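Local coordinates for protein Hep_Hag family (Burkholderia pseudomallei, PDB 3S6L) that probably mediates adhesion to host epithelial cells, as the YadA-like head domain of the trimeric autotransporter adhesin BoaA, at residues G104-A112 / P119-N127; V40-A51 / L54-S65. One frame throughout, in Å; residues are numbered along the deposited sequence.

How the contacts relate
Both contacts join successive turns of the same left-handed beta-roll, with strand residues paired fourteen apart. Contact 2 comes first along the chain and contact 1 follows in series; their centres lie about 21 Å apart, with nearest atoms about 11 Å apart and no touch. They share the long sheet, contact 2 through strands 38-40 and 52-54, contact 1 through strands 108-110 and 122-124, and strands 66-68, 80-82 and 94-96 stand between them. Contact 2 also runs through strand 45-46 of a short second sheet. Each touches the third subunit. The same fourteen-residue step, with type II turns, recurs along the head; a zinc ion is bound at a turn in both.

Contact 1. Residues G104-A112 / P119-N127; sequences GTDSTALGA and PNSAAIGAN. With ZN (zinc ion), chain T.
The amide of Asn120 turns its OD1 to the methylene of Asp106, 4.0 Å from CB, and not to the carboxylate, while ND2 is bonded to Asn134 on the next turn. The carboxylate looks outward, and its OD1 binds the zinc ion at 2.4 Å, with a water as a further ligand. Among the flat peptide groups, that of Gly104 receives both the N-H and the hydroxyl of Ser107 on one face; Ser107 OG sits 2.8 Å from Gly104 O, tilted 25° from the carbonyl plane. Its OG stands between the backbone N and carbonyl carbon (chi1 69°), which folds the hydroxyl back over the type II turn 104-107.

Beyond this turn the two strands run almost exactly parallel. Ala123 is held through both its N-H and its C=O, by Thr108 O and by Leu110 N, the latter bond 2.8 Å from Leu110 N to Ala123 O and nearly straight at 170°. Thr108 N makes only a weak bond to Ser121 O, and a water bridges the same spot, joining Ser121 O to Asp106 O and Thr108 OG1. On the face shared with Thr108 and Ala122, Leu110 and Ile124 lie side by side, their CD1 methyls pressed together at 3.5 Å. Both meet their own counterparts in the two other subunits, so this face lines the trimer axis, whereas Ala109 and Ala123 fill the inside of the roll. After the strands, Gly125 N and Asn127 N bond to Leu110 O and Ala112 O. These are two successive rungs, in parallel register, of the left-handed beta-roll of YadA-like heads.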
loop_
_atom_site.group_PDB
_atom_site.type_symbol
_atom_site.label_atom_id
_atom_site.label_comp_id
_atom_site.label_asym_id
_atom_site.label_seq_id
_atom_site.Cartn_x
_atom_site.Cartn_y
_atom_site.Cartn_z
ATOM N N GLY A 104 3.832 -15.404 -3.867
ATOM C CA GLY A 104 5.051 -15.960 -3.279
ATOM C C GLY A 104 5.040 -15.779 -1.766
ATOM O O GLY A 104 4.466 -14.803 -1.239
ATOM N N THR A 105 5.638 -16.735 -1.056
ATOM C CA THR A 105 5.934 -16.519 0.372
ATOM C C THR A 105 6.708 -15.203 0.522
ATOM O O THR A 105 7.702 -14.982 -0.177
ATOM C CB THR A 105 6.770 -17.708 0.913
ATOM O OG1 THR A 105 5.985 -18.908 0.795
ATOM C CG2 THR A 105 7.201 -17.499 2.374
ATOM N N ASP A 106 6.247 -14.316 1.411
ATOM C CA ASP A 106 6.996 -13.097 1.728
ATOM C C ASP A 106 7.135 -12.176 0.531
ATOM O O ASP A 106 8.133 -11.441 0.405
ATOM C CB ASP A 106 8.397 -13.456 2.272
ATOM C CG ASP A 106 8.356 -13.944 3.701
ATOM O OD1 ASP A 106 7.382 -13.646 4.421
ATOM O OD2 ASP A 106 9.316 -14.622 4.114
ATOM N N SER A 107 6.137 -12.209 -0.351
ATOM C CA SER A 107 6.155 -11.367 -1.535
ATOM C C SER A 107 5.309 -10.093 -1.331
ATOM O O SER A 107 4.497 -10.019 -0.432
ATOM C CB SER A 107 5.672 -12.165 -2.756
ATOM O OG SER A 107 4.281 -12.443 -2.641
ATOM N N THR A 108 5.498 -9.106 -2.194
ATOM C CA THR A 108 4.871 -7.817 -2.028
ATOM C C THR A 108 4.602 -7.301 -3.419
ATOM O O THR A 108 5.543 -7.136 -4.225
ATOM C CB THR A 108 5.807 -6.839 -1.241
ATOM O OG1 THR A 108 6.196 -7.449 -0.002
ATOM C CG2 THR A 108 5.118 -5.514 -0.953
ATOM N N ALA A 109 3.322 -7.104 -3.720
ATOM C CA ALA A 109 2.876 -6.647 -5.038
ATOM C C ALA A 109 2.222 -5.296 -4.896
ATOM O O ALA A 109 1.161 -5.192 -4.261
ATOM C CB ALA A 109 1.890 -7.659 -5.671
ATOM N N LEU A 110 2.835 -4.275 -5.505
ATOM C CA LEU A 110 2.406 -2.877 -5.354
ATOM C C LEU A 110 2.067 -2.229 -6.695
ATOM O O LEU A 110 2.958 -1.798 -7.436
ATOM C CB LEU A 110 3.518 -2.096 -4.631
ATOM C CG LEU A 110 3.899 -2.655 -3.246
ATOM C CD1 LEU A 110 5.162 -2.019 -2.760
ATOM C CD2 LEU A 110 2.808 -2.446 -2.229
ATOM N N GLY A 111 0.789 -2.191 -7.042
ATOM C CA GLY A 111 0.359 -1.649 -8.333
ATOM C C GLY A 111 -0.699 -2.531 -8.987
ATOM O O GLY A 111 -0.689 -3.765 -8.822
ATOM N N ALA A 112 -1.611 -1.902 -9.726
ATOM C CA ALA A 112 -2.736 -2.611 -10.342
ATOM C C ALA A 112 -2.211 -3.715 -11.245
ATOM O O ALA A 112 -1.330 -3.465 -12.066
ATOM C CB ALA A 112 -3.604 -1.642 -11.148
ATOM N N PRO A 119 9.211 -16.468 -4.265
ATOM C CA PRO A 119 9.395 -16.222 -2.816
ATOM C C PRO A 119 10.280 -15.015 -2.586
ATOM O O PRO A 119 11.259 -14.841 -3.311
ATOM C CB PRO A 119 10.136 -17.470 -2.329
ATOM C CG PRO A 119 10.690 -18.133 -3.631
ATOM C CD PRO A 119 9.640 -17.826 -4.652
ATOM N N ASN A 120 9.923 -14.174 -1.614
ATOM C CA ASN A 120 10.774 -13.079 -1.184
ATOM C C ASN A 120 11.008 -12.009 -2.260
ATOM O O ASN A 120 12.027 -11.292 -2.239
ATOM C CB ASN A 120 12.121 -13.626 -0.654
ATOM C CG ASN A 120 12.760 -12.707 0.381
ATOM O OD1 ASN A 120 12.069 -12.166 1.277
ATOM N ND2 ASN A 120 14.088 -12.520 0.271
ATOM N N SER A 121 10.054 -11.904 -3.187
ATOM C CA SER A 121 10.157 -10.957 -4.287
ATOM C C SER A 121 9.210 -9.812 -4.106
ATOM O O SER A 121 8.316 -9.879 -3.250
ATOM C CB SER A 121 9.860 -11.625 -5.614
ATOM O OG SER A 121 8.507 -12.035 -5.684
ATOM N N ALA A 122 9.421 -8.762 -4.903
ATOM C CA ALA A 122 8.513 -7.642 -4.967
ATOM C C ALA A 122 8.283 -7.171 -6.389
ATOM O O ALA A 122 9.205 -7.139 -7.213
ATOM C CB ALA A 122 9.016 -6.458 -4.083
ATOM N N ALA A 123 7.047 -6.767 -6.652
ATOM C CA ALA A 123 6.675 -6.226 -7.950
ATOM C C ALA A 123 6.172 -4.826 -7.700
ATOM O O ALA A 123 5.206 -4.653 -6.933
ATOM C CB ALA A 123 5.589 -7.086 -8.594
ATOM N N ILE A 124 6.832 -3.841 -8.314
ATOM C CA ILE A 124 6.496 -2.416 -8.142
ATOM C C ILE A 124 6.004 -1.845 -9.473
ATOM O O ILE A 124 6.722 -1.882 -10.485
ATOM C CB ILE A 124 7.744 -1.588 -7.714
ATOM C CG1 ILE A 124 8.423 -2.150 -6.467
ATOM C CG2 ILE A 124 7.410 -0.141 -7.488
ATOM C CD1 ILE A 124 7.503 -2.295 -5.289
ATOM N N GLY A 125 4.788 -1.309 -9.482
ATOM C CA GLY A 125 4.287 -0.634 -10.668
ATOM C C GLY A 125 3.188 -1.445 -11.312
ATOM O O GLY A 125 3.159 -2.662 -11.171
ATOM N N ALA A 126 2.268 -0.763 -11.992
ATOM C CA ALA A 126 1.186 -1.427 -12.668
ATOM C C ALA A 126 1.727 -2.510 -13.652
ATOM O O ALA A 126 2.715 -2.262 -14.377
ATOM C CB ALA A 126 0.335 -0.400 -13.400
ATOM N N ASN A 127 1.105 -3.698 -13.651
ATOM C CA ASN A 127 1.474 -4.791 -14.573
ATOM C C ASN A 127 2.884 -5.364 -14.362
ATOM O O ASN A 127 3.338 -6.191 -15.164
ATOM C CB ASN A 127 1.318 -4.331 -16.043
ATOM C CG ASN A 127 -0.091 -3.802 -16.351
ATOM O OD1 ASN A 127 -0.277 -2.637 -16.733
ATOM N ND2 ASN A 127 -1.080 -4.646 -16.161
HETATM ZN ZN ZN T . 6.912 -15.390 5.984
HETATM O O HOH W 1 8.424 -9.039 -0.448
HETATM O O HOH W 2 6.714 -17.495 6.282
#

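Contact 2. Residues V40-A51 / L54-S65; sequences VGGAASASGTDA and LGQASNASGNHS. With ZN (zinc ion), chain Q.
Asp50 and His64 lie side by side and share a zinc ion, Asp50 OD2 at 2.3 Å and His64 NE2 at 2.1 Å, with carboxylate and imidazole planes 74° apart; two waters are further ligands. Thr49 O accepts the N-H of His64, tying the backbones together where they present the two zinc ligands. Packing is tight just behind: Gly48 CA comes within 3.2 Å of Gly62 O, and Asn63, its CG anti to the carbonyl carbon (chi1 -69°), swings OD1 back onto Thr49 N at 2.9 Å. Ala51 CB fills the interior against Ala60 CB at 4.0 Å, beside Ala60 O, which takes weak bonds from Ser47 N and Gly48 N. Earlier in 40-51, Ser45 is bonded through N and O, to Ser58 O and Ala60 N.

The outer side is looser: a water links Ser47 OG to Ser61 O. Gln56 CG sits 3.2 Å from Gly42 O, but its amide end passes Ala43 loosely and OE1 bonds to Gln70. Val40 CB and Leu54 CD1 touch at 3.8 Å on the face turned to the other subunits. Repeated type II turns beginning at glycines mark the left-handed beta-roll of the YadA head, here with a metal site at its turns.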
loop_
_atom_site.group_PDB
_atom_site.type_symbol
_atom_site.label_atom_id
_atom_site.label_comp_id
_atom_site.label_asym_id
_atom_site.label_seq_id
_atom_site.Cartn_x
_atom_site.Cartn_y
_atom_site.Cartn_z
ATOM N N VAL A 40 -17.076 -6.761 6.893
ATOM C CA VAL A 40 -18.087 -5.786 6.521
ATOM C C VAL A 40 -18.347 -5.800 5.021
ATOM O O VAL A 40 -17.432 -5.609 4.229
ATOM C CB VAL A 40 -17.733 -4.370 7.084
ATOM C CG1 VAL A 40 -18.772 -3.308 6.611
ATOM C CG2 VAL A 40 -17.706 -4.420 8.620
ATOM N N GLY A 41 -19.605 -6.056 4.654
ATOM C CA GLY A 41 -20.008 -6.191 3.265
ATOM C C GLY A 41 -20.817 -7.456 2.952
ATOM O O GLY A 41 -20.802 -8.440 3.706
ATOM N N GLY A 42 -21.512 -7.424 1.820
ATOM C CA GLY A 42 -22.314 -8.579 1.372
ATOM C C GLY A 42 -21.436 -9.807 1.232
ATOM O O GLY A 42 -20.450 -9.799 0.480
ATOM N N ALA A 43 -21.788 -10.855 1.973
ATOM C CA ALA A 43 -21.013 -12.087 1.980
ATOM C C ALA A 43 -19.529 -11.870 2.330
ATOM O O ALA A 43 -18.706 -12.732 2.033
ATOM C CB ALA A 43 -21.176 -12.867 0.617
ATOM N N ALA A 44 -19.188 -10.747 2.985
ATOM C CA ALA A 44 -17.824 -10.578 3.500
ATOM C C ALA A 44 -17.498 -11.663 4.522
ATOM O O ALA A 44 -18.330 -12.012 5.370
ATOM C CB ALA A 44 -17.635 -9.206 4.122
ATOM N N SER A 45 -16.266 -12.159 4.489
ATOM C CA SER A 45 -15.903 -13.221 5.409
ATOM C C SER A 45 -14.546 -13.002 6.102
ATOM O O SER A 45 -13.550 -12.706 5.470
ATOM C CB SER A 45 -15.987 -14.562 4.673
ATOM O OG SER A 45 -15.473 -15.579 5.483
ATOM N N ALA A 46 -14.499 -13.123 7.409
ATOM C CA ALA A 46 -13.237 -13.036 8.096
ATOM C C ALA A 46 -13.097 -14.268 9.014
ATOM O O ALA A 46 -13.523 -14.242 10.170
ATOM C CB ALA A 46 -13.158 -11.725 8.900
ATOM N N SER A 47 -12.517 -15.351 8.491
ATOM C CA SER A 47 -12.459 -16.596 9.257
ATOM C C SER A 47 -11.126 -16.867 9.957
ATOM O O SER A 47 -11.078 -17.719 10.837
ATOM C CB SER A 47 -12.872 -17.807 8.393
ATOM O OG SER A 47 -11.888 -18.096 7.411
ATOM N N GLY A 48 -10.053 -16.165 9.572
ATOM C CA GLY A 48 -8.727 -16.383 10.190
ATOM C C GLY A 48 -8.707 -15.717 11.560
ATOM O O GLY A 48 -9.557 -14.891 11.847
ATOM N N THR A 49 -7.755 -16.036 12.421
ATOM C CA THR A 49 -7.696 -15.289 13.685
ATOM C C THR A 49 -7.243 -13.831 13.426
ATOM O O THR A 49 -6.388 -13.612 12.581
ATOM C CB THR A 49 -6.784 -15.966 14.700
ATOM O OG1 THR A 49 -5.452 -16.050 14.154
ATOM C CG2 THR A 49 -7.291 -17.394 15.025
ATOM N N ASP A 50 -7.831 -12.851 14.130
ATOM C CA ASP A 50 -7.418 -11.435 14.035
ATOM C C ASP A 50 -7.554 -10.921 12.588
ATOM O O ASP A 50 -6.720 -10.174 12.083
ATOM C CB ASP A 50 -5.977 -11.240 14.577
ATOM C CG ASP A 50 -5.838 -11.574 16.098
ATOM O OD1 ASP A 50 -6.865 -11.789 16.759
ATOM O OD2 ASP A 50 -4.706 -11.613 16.658
ATOM N N ALA A 51 -8.623 -11.323 11.916
ATOM C CA ALA A 51 -8.708 -11.117 10.476
ATOM C C ALA A 51 -9.679 -9.988 10.184
ATOM O O ALA A 51 -10.595 -9.757 10.965
ATOM C CB ALA A 51 -9.130 -12.410 9.767
ATOM N N LEU A 54 -13.184 -6.282 4.283
ATOM C CA LEU A 54 -14.098 -5.210 3.964
ATOM C C LEU A 54 -14.425 -5.297 2.480
ATOM O O LEU A 54 -13.517 -5.386 1.635
ATOM C CB LEU A 54 -13.451 -3.846 4.271
ATOM C CG LEU A 54 -14.269 -2.662 3.765
ATOM C CD1 LEU A 54 -15.467 -2.542 4.666
ATOM C CD2 LEU A 54 -13.495 -1.351 3.703
ATOM N N GLY A 55 -15.713 -5.275 2.170
ATOM C CA GLY A 55 -16.186 -5.297 0.786
ATOM C C GLY A 55 -16.993 -6.538 0.455
ATOM O O GLY A 55 -16.864 -7.559 1.136
ATOM N N GLN A 56 -17.825 -6.463 -0.582
ATOM C CA GLN A 56 -18.680 -7.609 -0.947
ATOM C C GLN A 56 -17.790 -8.784 -1.418
ATOM O O GLN A 56 -16.815 -8.602 -2.135
ATOM C CB GLN A 56 -19.720 -7.210 -2.021
ATOM C CG GLN A 56 -20.881 -8.202 -2.238
ATOM C CD GLN A 56 -20.512 -9.402 -3.106
ATOM O OE1 GLN A 56 -19.644 -9.324 -3.986
ATOM N NE2 GLN A 56 -21.169 -10.527 -2.851
ATOM N N ALA A 57 -18.133 -9.982 -0.995
ATOM C CA ALA A 57 -17.313 -11.192 -1.228
ATOM C C ALA A 57 -15.830 -11.111 -0.785
ATOM O O ALA A 57 -15.029 -11.974 -1.164
ATOM C CB ALA A 57 -17.460 -11.730 -2.701
ATOM N N SER A 58 -15.460 -10.110 0.018
ATOM C CA SER A 58 -14.088 -10.058 0.521
ATOM C C SER A 58 -13.829 -11.247 1.452
ATOM O O SER A 58 -14.751 -11.771 2.130
ATOM C CB SER A 58 -13.769 -8.716 1.210
ATOM O OG SER A 58 -14.596 -8.451 2.323
ATOM N N ASN A 59 -12.577 -11.685 1.486
ATOM C CA ASN A 59 -12.279 -12.926 2.171
ATOM C C ASN A 59 -10.922 -12.894 2.863
ATOM O O ASN A 59 -9.861 -12.974 2.199
ATOM C CB ASN A 59 -12.393 -14.114 1.199
ATOM C CG ASN A 59 -11.981 -15.451 1.833
ATOM O OD1 ASN A 59 -12.499 -15.856 2.856
ATOM N ND2 ASN A 59 -11.024 -16.135 1.202
ATOM N N ALA A 60 -10.967 -12.799 4.196
ATOM C CA ALA A 60 -9.766 -12.784 4.993
ATOM C C ALA A 60 -9.666 -14.064 5.786
ATOM O O ALA A 60 -10.009 -14.090 6.969
ATOM C CB ALA A 60 -9.741 -11.546 5.915
ATOM N N SER A 61 -9.160 -15.120 5.152
ATOM C CA SER A 61 -9.205 -16.442 5.776
ATOM C C SER A 61 -7.859 -16.817 6.385
ATOM O O SER A 61 -7.774 -17.744 7.177
ATOM C CB SER A 61 -9.667 -17.512 4.779
ATOM O OG SER A 61 -8.721 -17.582 3.732
ATOM N N GLY A 62 -6.803 -16.099 6.028
ATOM C CA GLY A 62 -5.551 -16.315 6.727
ATOM C C GLY A 62 -5.622 -15.812 8.163
ATOM O O GLY A 62 -6.404 -14.908 8.496
ATOM N N ASN A 63 -4.823 -16.406 9.026
ATOM C CA ASN A 63 -4.632 -15.850 10.346
ATOM C C ASN A 63 -3.871 -14.502 10.186
ATOM O O ASN A 63 -2.921 -14.397 9.364
ATOM C CB ASN A 63 -3.874 -16.863 11.232
ATOM C CG ASN A 63 -4.723 -18.119 11.565
ATOM O OD1 ASN A 63 -5.973 -18.108 11.531
ATOM N ND2 ASN A 63 -4.039 -19.193 11.918
ATOM N N HIS A 64 -4.301 -13.483 10.927
ATOM C CA HIS A 64 -3.718 -12.122 10.821
ATOM C C HIS A 64 -3.796 -11.554 9.386
ATOM O O HIS A 64 -2.907 -10.841 8.943
ATOM C CB HIS A 64 -2.284 -12.109 11.397
ATOM C CG HIS A 64 -2.210 -12.729 12.758
ATOM N ND1 HIS A 64 -1.835 -14.040 12.958
ATOM C CD2 HIS A 64 -2.589 -12.260 13.970
ATOM C CE1 HIS A 64 -1.927 -14.331 14.243
ATOM N NE2 HIS A 64 -2.407 -13.276 14.876
ATOM N N SER A 65 -4.858 -11.896 8.669
ATOM C CA SER A 65 -4.991 -11.450 7.276
ATOM C C SER A 65 -5.937 -10.259 7.158
ATOM O O SER A 65 -6.787 -10.037 8.029
ATOM C CB SER A 65 -5.442 -12.589 6.360
ATOM O OG SER A 65 -6.754 -12.999 6.722
HETATM ZN ZN ZN Q . -2.988 -13.059 16.919
HETATM O O HOH W 3 -9.620 -19.653 7.974
HETATM O O HOH W 4 -6.559 -7.886 10.411
HETATM O O HOH W 5 -1.042 -14.273 17.612
HETATM O O HOH W 6 -1.711 -11.169 17.265
#